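Local coordinates for protein VP2 (PDB 5US7) that forms the sixty-subunit T=1 icosahedral capsid of human bocavirus 3 by assembling with further copies of itself, at residues Thr524-Met527 with Cys528-Lys532; Thr348-Glu351 with Tyr352-Gln355; Pro179-Pro182 with Tyr183-Trp186; Ile436-Asp439 with His440-Gly443. All blocks are in the same frame, centred on the assembly; numbering follows the deposited sequence.

Contact 1 (Thr524-Met527 with Cys528-Lys532)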
ATOM      1  N   THR A 524      60.554 -79.717  61.030  1.00 63.51           N
ATOM      2  CA  THR A 524      59.654 -80.791  60.647  1.00 63.51           C
ATOM      3  C   THR A 524      58.354 -80.192  60.135  1.00 63.51           C
ATOM      4  O   THR A 524      58.247 -78.991  59.894  1.00 63.51           O
ATOM      5  CB  THR A 524      59.375 -81.730  61.827  1.00 67.79           C
ATOM      6  OG1 THR A 524      58.797 -80.979  62.902  1.00 67.79           O
ATOM      7  CG2 THR A 524      60.647 -82.421  62.311  1.00 67.79           C
ATOM      8  N   TRP A 525      57.389 -81.069  59.914  1.00 66.24           N
ATOM      9  CA  TRP A 525      55.973 -80.751  59.871  1.00 66.24           C
ATOM     10  C   TRP A 525      55.518 -80.580  61.323  1.00 66.24           C
ATOM     11  O   TRP A 525      56.156 -81.123  62.222  1.00 66.24           O
ATOM     12  CB  TRP A 525      55.238 -81.891  59.180  1.00 65.31           C
ATOM     13  CG  TRP A 525      55.520 -81.956  57.741  1.00 65.31           C
ATOM     14  CD1 TRP A 525      56.703 -82.273  57.173  1.00 65.31           C
ATOM     15  CD2 TRP A 525      54.573 -81.872  56.676  1.00 65.31           C
ATOM     16  NE1 TRP A 525      56.588 -82.285  55.812  1.00 65.31           N
ATOM     17  CE2 TRP A 525      55.280 -82.055  55.482  1.00 65.31           C
ATOM     18  CE3 TRP A 525      53.203 -81.629  56.613  1.00 65.31           C
ATOM     19  CZ2 TRP A 525      54.671 -82.001  54.243  1.00 65.31           C
ATOM     20  CZ3 TRP A 525      52.605 -81.576  55.381  1.00 65.31           C
ATOM     21  CH2 TRP A 525      53.333 -81.755  54.212  1.00 65.31           C
ATOM     22  N   ASP A 526      54.437 -79.848  61.581  1.00 62.47           N
ATOM     23  CA  ASP A 526      53.640 -79.187  60.568  1.00 62.47           C
ATOM     24  C   ASP A 526      54.050 -77.743  60.392  1.00 62.47           C
ATOM     25  O   ASP A 526      53.397 -77.006  59.669  1.00 62.47           O
ATOM     26  CB  ASP A 526      52.157 -79.265  60.922  1.00 67.92           C
ATOM     27  CG  ASP A 526      51.599 -80.666  60.797  1.00 67.92           C
ATOM     28  OD1 ASP A 526      52.260 -81.519  60.171  1.00 67.92           O
ATOM     29  OD2 ASP A 526      50.494 -80.913  61.318  1.00 67.92           O
ATOM     30  N   MET A 527      55.100 -77.307  61.081  1.00 59.44           N
ATOM     31  CA  MET A 527      55.690 -76.037  60.701  1.00 59.44           C
ATOM     32  C   MET A 527      56.156 -76.150  59.257  1.00 59.44           C
ATOM     33  O   MET A 527      56.565 -77.220  58.807  1.00 59.44           O
ATOM     34  CB  MET A 527      56.829 -75.655  61.650  1.00 60.99           C
ATOM     35  CG  MET A 527      58.051 -76.525  61.599  1.00 60.99           C
ATOM     36  SD  MET A 527      59.202 -76.231  62.955  1.00 60.99           S
ATOM     37  CE  MET A 527      58.604 -77.385  64.176  1.00 60.99           C
ATOM     38  N   CYS A 528      56.100 -75.032  58.535  1.00 52.16           N
ATOM     39  CA  CYS A 528      55.922 -74.880  57.088  1.00 52.16           C
ATOM     40  C   CYS A 528      54.442 -74.790  56.737  1.00 52.16           C
ATOM     41  O   CYS A 528      54.113 -74.435  55.610  1.00 52.16           O
ATOM     42  CB  CYS A 528      56.563 -76.005  56.256  1.00 56.89           C
ATOM     43  SG  CYS A 528      58.353 -76.173  56.373  1.00 56.89           S
ATOM     44  N   PHE A 529      53.550 -75.079  57.678  1.00 49.42           N
ATOM     45  CA  PHE A 529      52.121 -74.789  57.653  1.00 49.42           C
ATOM     46  C   PHE A 529      51.379 -75.339  56.442  1.00 49.42           C
ATOM     47  O   PHE A 529      50.891 -74.564  55.626  1.00 49.42           O
ATOM     48  CB  PHE A 529      51.908 -73.285  57.743  1.00 49.16           C
ATOM     49  CG  PHE A 529      52.361 -72.691  59.034  1.00 49.16           C
ATOM     50  CD1 PHE A 529      52.560 -73.477  60.146  1.00 49.16           C
ATOM     51  CD2 PHE A 529      52.581 -71.335  59.143  1.00 49.16           C
ATOM     52  CE1 PHE A 529      52.971 -72.933  61.331  1.00 49.16           C
ATOM     53  CE2 PHE A 529      52.989 -70.789  60.325  1.00 49.16           C
ATOM     54  CZ  PHE A 529      53.184 -71.586  61.418  1.00 49.16           C
ATOM     55  N   PRO A 530      51.226 -76.650  56.316  1.00 49.80           N
ATOM     56  CA  PRO A 530      50.523 -77.205  55.156  1.00 49.80           C
ATOM     57  C   PRO A 530      49.149 -76.580  54.958  1.00 49.80           C
ATOM     58  O   PRO A 530      48.490 -76.163  55.911  1.00 49.80           O
ATOM     59  CB  PRO A 530      50.383 -78.688  55.506  1.00 52.88           C
ATOM     60  CG  PRO A 530      51.224 -78.905  56.700  1.00 52.88           C
ATOM     61  CD  PRO A 530      51.966 -77.689  57.033  1.00 52.88           C
ATOM     62  N   VAL A 531      48.723 -76.496  53.703  1.00 50.72           N
ATOM     63  CA  VAL A 531      47.315 -76.244  53.426  1.00 50.72           C
ATOM     64  C   VAL A 531      46.519 -77.522  53.660  1.00 50.72           C
ATOM     65  O   VAL A 531      47.079 -78.611  53.798  1.00 50.72           O
ATOM     66  CB  VAL A 531      47.091 -75.708  52.005  1.00 47.45           C
ATOM     67  CG1 VAL A 531      47.846 -74.418  51.799  1.00 47.45           C
ATOM     68  CG2 VAL A 531      47.461 -76.741  50.994  1.00 47.45           C
ATOM     69  N   LYS A 532      45.200 -77.371  53.764  1.00 54.35           N
ATOM     70  CA  LYS A 532      44.219 -78.439  53.894  1.00 54.35           C
ATOM     71  C   LYS A 532      44.201 -79.041  55.289  1.00 54.35           C
ATOM     72  O   LYS A 532      43.384 -79.919  55.548  1.00 54.35           O
ATOM     73  CB  LYS A 532      44.419 -79.581  52.884  1.00 52.41           C
ATOM     74  CG  LYS A 532      44.243 -79.177  51.447  1.00 52.41           C
ATOM     75  CD  LYS A 532      44.509 -80.342  50.533  1.00 52.41           C
ATOM     76  CE  LYS A 532      44.416 -79.917  49.094  1.00 52.41           C
ATOM     77  NZ  LYS A 532      43.058 -79.431  48.758  1.00 52.41           N
TER

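Contact 2 (Thr348-Glu351 with Tyr352-Gln355)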
ATOM      1  N   THR A 348      52.201 -96.202  53.676  1.00 83.02           N
ATOM      2  CA  THR A 348      52.585 -97.404  54.420  1.00 83.02           C
ATOM      3  C   THR A 348      54.089 -97.527  54.630  1.00 83.02           C
ATOM      4  O   THR A 348      54.540 -98.425  55.346  1.00 83.02           O
ATOM      5  CB  THR A 348      52.076 -98.691  53.748  1.00 83.12           C
ATOM      6  OG1 THR A 348      52.603 -98.806  52.421  1.00 83.12           O
ATOM      7  CG2 THR A 348      50.560 -98.727  53.705  1.00 83.12           C
ATOM      8  N   ASP A 349      54.878 -96.645  54.024  1.00 82.70           N
ATOM      9  CA  ASP A 349      56.321 -96.714  54.185  1.00 82.70           C
ATOM     10  C   ASP A 349      56.915 -95.325  54.032  1.00 82.70           C
ATOM     11  O   ASP A 349      56.320 -94.434  53.424  1.00 82.70           O
ATOM     12  CB  ASP A 349      56.961 -97.673  53.177  1.00 86.33           C
ATOM     13  CG  ASP A 349      58.450 -97.854  53.409  1.00 86.33           C
ATOM     14  OD1 ASP A 349      58.975 -97.342  54.419  1.00 86.33           O
ATOM     15  OD2 ASP A 349      59.105 -98.493  52.570  1.00 86.33           O
ATOM     16  N   LEU A 350      58.112 -95.164  54.593  1.00 80.54           N
ATOM     17  CA  LEU A 350      58.818 -93.895  54.501  1.00 80.54           C
ATOM     18  C   LEU A 350      59.137 -93.538  53.057  1.00 80.54           C
ATOM     19  O   LEU A 350      59.092 -92.364  52.677  1.00 80.54           O
ATOM     20  CB  LEU A 350      60.103 -93.963  55.323  1.00 80.27           C
ATOM     21  CG  LEU A 350      60.886 -92.670  55.522  1.00 80.27           C
ATOM     22  CD1 LEU A 350      59.941 -91.493  55.620  1.00 80.27           C
ATOM     23  CD2 LEU A 350      61.725 -92.766  56.774  1.00 80.27           C
ATOM     24  N   GLU A 351      59.447 -94.532  52.232  1.00 80.50           N
ATOM     25  CA  GLU A 351      60.018 -94.246  50.924  1.00 80.50           C
ATOM     26  C   GLU A 351      58.978 -93.876  49.880  1.00 80.50           C
ATOM     27  O   GLU A 351      59.353 -93.563  48.747  1.00 80.50           O
ATOM     28  CB  GLU A 351      60.833 -95.437  50.427  1.00 86.00           C
ATOM     29  CG  GLU A 351      60.029 -96.657  50.092  1.00 86.00           C
ATOM     30  CD  GLU A 351      60.908 -97.830  49.734  1.00 86.00           C
ATOM     31  OE1 GLU A 351      62.116 -97.620  49.508  1.00 86.00           O
ATOM     32  OE2 GLU A 351      60.395 -98.960  49.661  1.00 86.00           O
ATOM     33  N   TYR A 352      57.696 -93.914  50.214  1.00 77.67           N
ATOM     34  CA  TYR A 352      56.678 -93.406  49.312  1.00 77.67           C
ATOM     35  C   TYR A 352      56.320 -91.953  49.587  1.00 77.67           C
ATOM     36  O   TYR A 352      55.578 -91.356  48.805  1.00 77.67           O
ATOM     37  CB  TYR A 352      55.419 -94.263  49.405  1.00 80.14           C
ATOM     38  CG  TYR A 352      55.624 -95.708  49.038  1.00 80.14           C
ATOM     39  CD1 TYR A 352      55.509 -96.134  47.729  1.00 80.14           C
ATOM     40  CD2 TYR A 352      55.931 -96.649  50.003  1.00 80.14           C
ATOM     41  CE1 TYR A 352      55.697 -97.453  47.392  1.00 80.14           C
ATOM     42  CE2 TYR A 352      56.122 -97.968  49.676  1.00 80.14           C
ATOM     43  CZ  TYR A 352      56.003 -98.366  48.369  1.00 80.14           C
ATOM     44  OH  TYR A 352      56.191 -99.685  48.040  1.00 80.14           O
ATOM     45  N   LYS A 353      56.812 -91.384  50.682  1.00 73.17           N
ATOM     46  CA  LYS A 353      56.504 -90.016  51.057  1.00 73.17           C
ATOM     47  C   LYS A 353      57.384 -89.028  50.300  1.00 73.17           C
ATOM     48  O   LYS A 353      58.485 -89.353  49.850  1.00 73.17           O
ATOM     49  CB  LYS A 353      56.690 -89.822  52.558  1.00 74.16           C
ATOM     50  CG  LYS A 353      55.752 -90.643  53.410  1.00 74.16           C
ATOM     51  CD  LYS A 353      55.934 -90.303  54.871  1.00 74.16           C
ATOM     52  CE  LYS A 353      54.940 -91.037  55.745  1.00 74.16           C
ATOM     53  NZ  LYS A 353      55.304 -92.467  55.910  1.00 74.16           N
ATOM     54  N   VAL A 354      56.884 -87.805  50.162  1.00 66.98           N
ATOM     55  CA  VAL A 354      57.688 -86.705  49.643  1.00 66.98           C
ATOM     56  C   VAL A 354      58.596 -86.200  50.754  1.00 66.98           C
ATOM     57  O   VAL A 354      58.153 -86.002  51.890  1.00 66.98           O
ATOM     58  CB  VAL A 354      56.792 -85.581  49.102  1.00 63.70           C
ATOM     59  CG1 VAL A 354      57.627 -84.398  48.691  1.00 63.70           C
ATOM     60  CG2 VAL A 354      55.986 -86.076  47.932  1.00 63.70           C
ATOM     61  N   GLN A 355      59.871 -86.007  50.438  1.00 66.19           N
ATOM     62  CA  GLN A 355      60.872 -85.686  51.444  1.00 66.19           C
ATOM     63  C   GLN A 355      61.907 -84.759  50.830  1.00 66.19           C
ATOM     64  O   GLN A 355      62.368 -85.016  49.719  1.00 66.19           O
ATOM     65  CB  GLN A 355      61.515 -86.977  51.940  1.00 68.81           C
ATOM     66  CG  GLN A 355      62.425 -86.854  53.111  1.00 68.81           C
ATOM     67  CD  GLN A 355      62.870 -88.209  53.583  1.00 68.81           C
ATOM     68  OE1 GLN A 355      62.435 -89.226  53.052  1.00 68.81           O
ATOM     69  NE2 GLN A 355      63.729 -88.238  54.587  1.00 68.81           N
TER

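Contact 3 (Pro179-Pro182 with Tyr183-Trp186)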
ATOM      1  N   PRO A 179      65.578 -66.607  46.474  1.00 40.37           N
ATOM      2  CA  PRO A 179      65.877 -66.810  47.894  1.00 40.37           C
ATOM      3  C   PRO A 179      64.656 -66.578  48.765  1.00 40.37           C
ATOM      4  O   PRO A 179      63.938 -65.588  48.614  1.00 40.37           O
ATOM      5  CB  PRO A 179      66.973 -65.780  48.167  1.00 38.86           C
ATOM      6  CG  PRO A 179      67.620 -65.604  46.881  1.00 38.86           C
ATOM      7  CD  PRO A 179      66.541 -65.694  45.851  1.00 38.86           C
ATOM      8  N   GLU A 180      64.421 -67.524  49.672  1.00 44.50           N
ATOM      9  CA  GLU A 180      63.276 -67.448  50.569  1.00 44.50           C
ATOM     10  C   GLU A 180      63.319 -66.183  51.402  1.00 44.50           C
ATOM     11  O   GLU A 180      62.277 -65.592  51.696  1.00 44.50           O
ATOM     12  CB  GLU A 180      63.258 -68.700  51.453  1.00 47.98           C
ATOM     13  CG  GLU A 180      62.103 -68.848  52.415  1.00 47.98           C
ATOM     14  CD  GLU A 180      62.306 -68.081  53.698  1.00 47.98           C
ATOM     15  OE1 GLU A 180      63.468 -67.767  54.018  1.00 47.98           O
ATOM     16  OE2 GLU A 180      61.308 -67.809  54.396  1.00 47.98           O
ATOM     17  N   LEU A 181      64.515 -65.741  51.757  1.00 43.15           N
ATOM     18  CA  LEU A 181      64.730 -64.611  52.634  1.00 43.15           C
ATOM     19  C   LEU A 181      65.334 -63.472  51.834  1.00 43.15           C
ATOM     20  O   LEU A 181      66.391 -63.674  51.227  1.00 43.15           O
ATOM     21  CB  LEU A 181      65.660 -65.032  53.763  1.00 44.61           C
ATOM     22  CG  LEU A 181      66.034 -64.033  54.836  1.00 44.61           C
ATOM     23  CD1 LEU A 181      64.804 -63.660  55.627  1.00 44.61           C
ATOM     24  CD2 LEU A 181      67.091 -64.640  55.729  1.00 44.61           C
ATOM     25  N   PRO A 182      64.737 -62.277  51.778  1.00 43.96           N
ATOM     26  CA  PRO A 182      65.355 -61.196  51.000  1.00 43.96           C
ATOM     27  C   PRO A 182      66.674 -60.764  51.611  1.00 43.96           C
ATOM     28  O   PRO A 182      67.192 -61.464  52.477  1.00 43.96           O
ATOM     29  CB  PRO A 182      64.304 -60.084  51.039  1.00 40.29           C
ATOM     30  CG  PRO A 182      63.538 -60.340  52.234  1.00 40.29           C
ATOM     31  CD  PRO A 182      63.522 -61.823  52.464  1.00 40.29           C
ATOM     32  N   TYR A 183      67.285 -59.700  51.097  1.00 43.39           N
ATOM     33  CA  TYR A 183      68.604 -59.212  51.503  1.00 43.39           C
ATOM     34  C   TYR A 183      69.673 -60.268  51.244  1.00 43.39           C
ATOM     35  O   TYR A 183      70.866 -60.001  51.408  1.00 43.39           O
ATOM     36  CB  TYR A 183      68.672 -58.739  52.969  1.00 43.65           C
ATOM     37  CG  TYR A 183      68.748 -59.783  54.063  1.00 43.65           C
ATOM     38  CD1 TYR A 183      69.946 -60.407  54.367  1.00 43.65           C
ATOM     39  CD2 TYR A 183      67.656 -60.064  54.863  1.00 43.65           C
ATOM     40  CE1 TYR A 183      70.031 -61.333  55.364  1.00 43.65           C
ATOM     41  CE2 TYR A 183      67.736 -60.996  55.867  1.00 43.65           C
ATOM     42  CZ  TYR A 183      68.934 -61.627  56.115  1.00 43.65           C
ATOM     43  OH  TYR A 183      69.050 -62.551  57.117  1.00 43.65           O
ATOM     44  N   GLN A 184      69.262 -61.470  50.861  1.00 42.96           N
ATOM     45  CA  GLN A 184      70.180 -62.499  50.406  1.00 42.96           C
ATOM     46  C   GLN A 184      70.402 -62.321  48.915  1.00 42.96           C
ATOM     47  O   GLN A 184      69.443 -62.203  48.150  1.00 42.96           O
ATOM     48  CB  GLN A 184      69.625 -63.895  50.681  1.00 47.20           C
ATOM     49  CG  GLN A 184      69.467 -64.252  52.141  1.00 47.20           C
ATOM     50  CD  GLN A 184      70.788 -64.403  52.860  1.00 47.20           C
ATOM     51  OE1 GLN A 184      71.251 -63.482  53.524  1.00 47.20           O
ATOM     52  NE2 GLN A 184      71.392 -65.578  52.751  1.00 47.20           N
ATOM     53  N   THR A 185      71.661 -62.284  48.507  1.00 41.68           N
ATOM     54  CA  THR A 185      71.958 -62.230  47.088  1.00 41.68           C
ATOM     55  C   THR A 185      71.531 -63.525  46.420  1.00 41.68           C
ATOM     56  O   THR A 185      71.548 -64.596  47.027  1.00 41.68           O
ATOM     57  CB  THR A 185      73.443 -61.987  46.866  1.00 42.84           C
ATOM     58  OG1 THR A 185      73.715 -61.947  45.463  1.00 42.84           O
ATOM     59  CG2 THR A 185      74.260 -63.067  47.532  1.00 42.84           C
ATOM     60  N   TRP A 186      71.130 -63.426  45.161  1.00 39.06           N
ATOM     61  CA  TRP A 186      70.630 -64.588  44.442  1.00 39.06           C
ATOM     62  C   TRP A 186      71.546 -64.925  43.280  1.00 39.06           C
ATOM     63  O   TRP A 186      71.626 -64.186  42.299  1.00 39.06           O
ATOM     64  CB  TRP A 186      69.187 -64.375  44.017  1.00 36.67           C
ATOM     65  CG  TRP A 186      68.653 -65.438  43.175  1.00 36.67           C
ATOM     66  CD1 TRP A 186      69.019 -66.738  43.183  1.00 36.67           C
ATOM     67  CD2 TRP A 186      67.417 -65.396  42.467  1.00 36.67           C
ATOM     68  NE1 TRP A 186      68.223 -67.468  42.354  1.00 36.67           N
ATOM     69  CE2 TRP A 186      67.205 -66.668  41.924  1.00 36.67           C
ATOM     70  CE3 TRP A 186      66.502 -64.387  42.182  1.00 36.67           C
ATOM     71  CZ2 TRP A 186      66.124 -66.960  41.120  1.00 36.67           C
ATOM     72  CZ3 TRP A 186      65.431 -64.676  41.369  1.00 36.67           C
ATOM     73  CH2 TRP A 186      65.248 -65.955  40.856  1.00 36.67           C
TER

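Contact 4 (Ile436-Asp439 with His440-Gly443)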
ATOM      1  N   ILE A 436      50.955 -77.073  40.364  1.00 49.02           N
ATOM      2  CA  ILE A 436      49.862 -76.793  39.449  1.00 49.02           C
ATOM      3  C   ILE A 436      50.410 -76.927  38.044  1.00 49.02           C
ATOM      4  O   ILE A 436      51.173 -76.077  37.579  1.00 49.02           O
ATOM      5  CB  ILE A 436      49.271 -75.398  39.663  1.00 48.42           C
ATOM      6  CG1 ILE A 436      48.596 -75.299  41.018  1.00 48.42           C
ATOM      7  CG2 ILE A 436      48.271 -75.099  38.583  1.00 48.42           C
ATOM      8  CD1 ILE A 436      48.189 -73.913  41.343  1.00 48.42           C
ATOM      9  N   ALA A 437      50.012 -77.980  37.351  1.00 51.69           N
ATOM     10  CA  ALA A 437      50.418 -78.146  35.971  1.00 51.69           C
ATOM     11  C   ALA A 437      49.601 -77.207  35.107  1.00 51.69           C
ATOM     12  O   ALA A 437      48.383 -77.110  35.262  1.00 51.69           O
ATOM     13  CB  ALA A 437      50.233 -79.590  35.523  1.00 52.23           C
ATOM     14  N   MET A 438      50.274 -76.492  34.220  1.00 54.39           N
ATOM     15  CA  MET A 438      49.585 -75.637  33.277  1.00 54.39           C
ATOM     16  C   MET A 438      50.280 -75.730  31.932  1.00 54.39           C
ATOM     17  O   MET A 438      51.452 -76.096  31.839  1.00 54.39           O
ATOM     18  CB  MET A 438      49.520 -74.192  33.765  1.00 55.34           C
ATOM     19  CG  MET A 438      50.852 -73.533  33.943  1.00 55.34           C
ATOM     20  SD  MET A 438      50.643 -71.933  34.731  1.00 55.34           S
ATOM     21  CE  MET A 438      50.549 -72.432  36.435  1.00 55.34           C
ATOM     22  N   ASP A 439      49.522 -75.419  30.884  1.00 58.42           N
ATOM     23  CA  ASP A 439      50.047 -75.521  29.533  1.00 58.42           C
ATOM     24  C   ASP A 439      51.244 -74.601  29.355  1.00 58.42           C
ATOM     25  O   ASP A 439      52.336 -75.045  28.987  1.00 58.42           O
ATOM     26  CB  ASP A 439      48.949 -75.189  28.527  1.00 64.83           C
ATOM     27  CG  ASP A 439      49.378 -75.427  27.097  1.00 64.83           C
ATOM     28  OD1 ASP A 439      50.489 -75.959  26.883  1.00 64.83           O
ATOM     29  OD2 ASP A 439      48.605 -75.074  26.182  1.00 64.83           O
ATOM     30  N   HIS A 440      51.059 -73.313  29.612  1.00 54.17           N
ATOM     31  CA  HIS A 440      52.163 -72.361  29.582  1.00 54.17           C
ATOM     32  C   HIS A 440      52.395 -71.793  30.968  1.00 54.17           C
ATOM     33  O   HIS A 440      51.631 -70.927  31.423  1.00 54.17           O
ATOM     34  CB  HIS A 440      51.879 -71.239  28.590  1.00 60.23           C
ATOM     35  CG  HIS A 440      51.811 -71.702  27.173  1.00 60.23           C
ATOM     36  ND1 HIS A 440      50.664 -72.222  26.618  1.00 60.23           N
ATOM     37  CD2 HIS A 440      52.753 -71.745  26.204  1.00 60.23           C
ATOM     38  CE1 HIS A 440      50.900 -72.554  25.362  1.00 60.23           C
ATOM     39  NE2 HIS A 440      52.161 -72.275  25.087  1.00 60.23           N
ATOM     40  N   PRO A 441      53.437 -72.219  31.665  1.00 50.44           N
ATOM     41  CA  PRO A 441      53.819 -71.558  32.895  1.00 50.44           C
ATOM     42  C   PRO A 441      54.375 -70.183  32.588  1.00 50.44           C
ATOM     43  O   PRO A 441      54.443 -69.787  31.417  1.00 50.44           O
ATOM     44  CB  PRO A 441      54.902 -72.483  33.462  1.00 50.44           C
ATOM     45  CG  PRO A 441      54.626 -73.783  32.861  1.00 50.44           C
ATOM     46  CD  PRO A 441      54.163 -73.480  31.482  1.00 50.44           C
ATOM     47  N   PRO A 442      54.765 -69.415  33.598  1.00 47.11           N
ATOM     48  CA  PRO A 442      55.533 -68.204  33.314  1.00 47.11           C
ATOM     49  C   PRO A 442      56.791 -68.561  32.547  1.00 47.11           C
ATOM     50  O   PRO A 442      57.545 -69.452  32.938  1.00 47.11           O
ATOM     51  CB  PRO A 442      55.849 -67.654  34.704  1.00 44.62           C
ATOM     52  CG  PRO A 442      54.747 -68.130  35.527  1.00 44.62           C
ATOM     53  CD  PRO A 442      54.369 -69.481  35.010  1.00 44.62           C
ATOM     54  N   GLY A 443      57.004 -67.865  31.434  1.00 45.84           N
ATOM     55  CA  GLY A 443      58.164 -68.156  30.613  1.00 45.84           C
ATOM     56  C   GLY A 443      59.447 -67.899  31.377  1.00 45.84           C
ATOM     57  O   GLY A 443      59.571 -66.920  32.114  1.00 45.84           O
TER

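Contact 1 (Thr524-Met527 with Cys528-Lys532)
Trp525 and Pro530 flank a type II beta turn that runs from Asp526 to Phe529, in the C-terminal stretch that follows strand 466-482 of the jelly roll. The turn is closed by a hydrogen bond from Phe529 N to Asp526 O, 2.8 Å long with an N-H...O angle of 139°. Cys528 holds the third position with a positive phi of 90°, as this turn type requires, and the peptide before Asp526 is cis. One step earlier, Thr524 OG1 donates to Trp525 O over 2.7 Å, from above the carbonyl plane.

The apolar part is one oblique crossing: Pro530 CG meets the six-membered part of the indole, 3.3 Å from Trp525 CZ3. Trp525 has its CG beside the backbone N (chi1 -71°), which swings the indole back toward the proline. Phe529 turns its ring edge to the turn; among its other neighbours are His494, stacked on it, Trp112 of helix 109-116, and Pro490 of a neighbouring subunit.

Two charged side chains find partners beyond the turn. Lys532 makes a salt bridge to Asp424 of a third subunit, while Asp526 OD2 pairs with Arg492, within a probable nuclear localization signal. The turn carbonyl, Asp526 O, also has a carbon neighbour: Pro530 CD lies 3.1 Å from it.

Contact 2 (Thr348-Glu351 with Tyr352-Gln355)
The Tyr352 ring presents an edge to Asp349, whose CB lies in the ring plane, 3.5 Å from Tyr352 CD2. The two side chains cross at about a right angle, the carboxylate plane turned 67° from the ring. Glu351 instead runs alongside Tyr352, pointing the same way, and its carboxylate stands almost perpendicular to the ring at 88°. Its CG is 4.1 Å from Tyr352 CE2, a loose carbon contact.

Both acids direct their charge at one residue of a neighbouring subunit, Arg273: Glu351 OE2 forms a salt bridge to NH1 and Asp349 OD2 another to NH2. That arginine also packs against Tyr352. With Asp349 CG anti to its own N and the Glu351 chain extended beyond CG, the two carboxylates reach the same guanidinium group from a short piece of chain.

What brings these residues together is a tight turn in the long insertion between strands 236-248 and 445-449 of the parvovirus jelly roll. Lys353 N donates to Leu350 O, 3.2 Å away, in a fairly straight hydrogen bond. The Lys353 chain stays extended to its last bond and then bends (chi4 75°), so that NZ comes back to Asp349 O in a weak hydrogen bond of 3.3 Å. Leu350 CD1 approaches the same chain at Lys353 CD, 4.2 Å away; the leucine also packs on Ile370 and on Tyr271 of the subunit that supplies Arg273.

Contact 3 (Pro179-Pro182 with Tyr183-Trp186)
Pro179 lays its CD over one face of the Trp186 indole, a CH-pi contact 3.6 Å from CD to the centroid of the five-membered ring and 25° off the ring normal. The two side chains cross at about a right angle, and CG of the proline settles against the root of the tryptophan, 3.5 Å from Trp186 CB. With CG anti to the backbone N (chi1 174°), Trp186 holds its ring face against the proline, and its NE1 makes a weak hydrogen bond to Asp176 O.

Leu181 and Tyr183 form the other pair, crossing obliquely. The leucine places CD2 near the phenol end of the tyrosine, 3.6 Å from Tyr183 CZ, while its CG lies 3.6 Å from Tyr183 CE2. Over one face of the same ring comes the carbonyl of Pro182.

These pairs join the loop after strand 156-160 to the beginning of strand 185-190, which runs parallel to strand 54-65 in the jelly roll of the parvovirus capsid protein. The chain turns back at Tyr183, which has a positive phi, and Trp186 then enters the sheet by backbone bonds to Gln62 and Leu64. Within the loop, Gln184 CG lies 3.3 Å from Leu181 O, and the chain bends beyond it at chi2. The loop also meets other copies of the protein: Tyr183 meets the ring of Tyr73 of one neighbouring subunit, and Leu181 and Pro182 pack on Trp488 of another.

Contact 4 (Ile436-Asp439 with His440-Gly443)
Met438 and Pro441 meet where strand 436-438 ends and the chain turns toward strand 445-449 of the jelly roll. Met438 CG lies 3.9 Å from Pro441 CG. Its chi1 of 62° puts CG between the backbone N and the carbonyl carbon, and a bend at chi3 follows. The sulfur lies alongside the backbone of the turn, with SD 3.6 Å from His440 O, and extends a looser contact of 4.5 Å to Pro442 CD.

Asp439 and His440, the exposed pair at the bend, lie side by side and point the same way. Carboxylate and imidazole planes are 44° apart, and Asp439 OD2 is 3.5 Å from both ND1 and CE1 of His440, close, but not a hydrogen bond. The Asp439 carbonyl oxygen lies over one face of the imidazole.

Further out, the strand is held by backbone hydrogen bonds in a two-stranded parallel sheet: Met438 pairs with Cys418 and Gln420 of the chain around strand 417-419. Met438 is covered by Trp417 of strand 417-419 and Cys244 of strand 236-248, and Trp417 also covers Pro441 and Pro442. Arg422 touches both Asp439 and His440. The imidazole of His440 also meets that of His164 at about 40°, and His164 NE2 is hydrogen-bonded to Pro441 O.

From the N terminus the contacts come in the order 3, 2, 4, 1. Each joins two adjacent pieces of chain, so they follow in series, with none nested in or crossing another. Contact 3 finishes a loop before strand 185-190; contact 2 makes a tight turn within the long insertion after strand 236-248; contact 4 lies near the end of that insertion, where the chain leaves strand 436-438 for strand 445-449; contact 1 belongs to the C-terminal stretch beyond strand 466-482. None touches another: contacts 1 and 2 are nearest, their centres 16 Å apart. Contacts 1 and 3 both touch one and the same neighbouring subunit, through its Pro490 and Trp488.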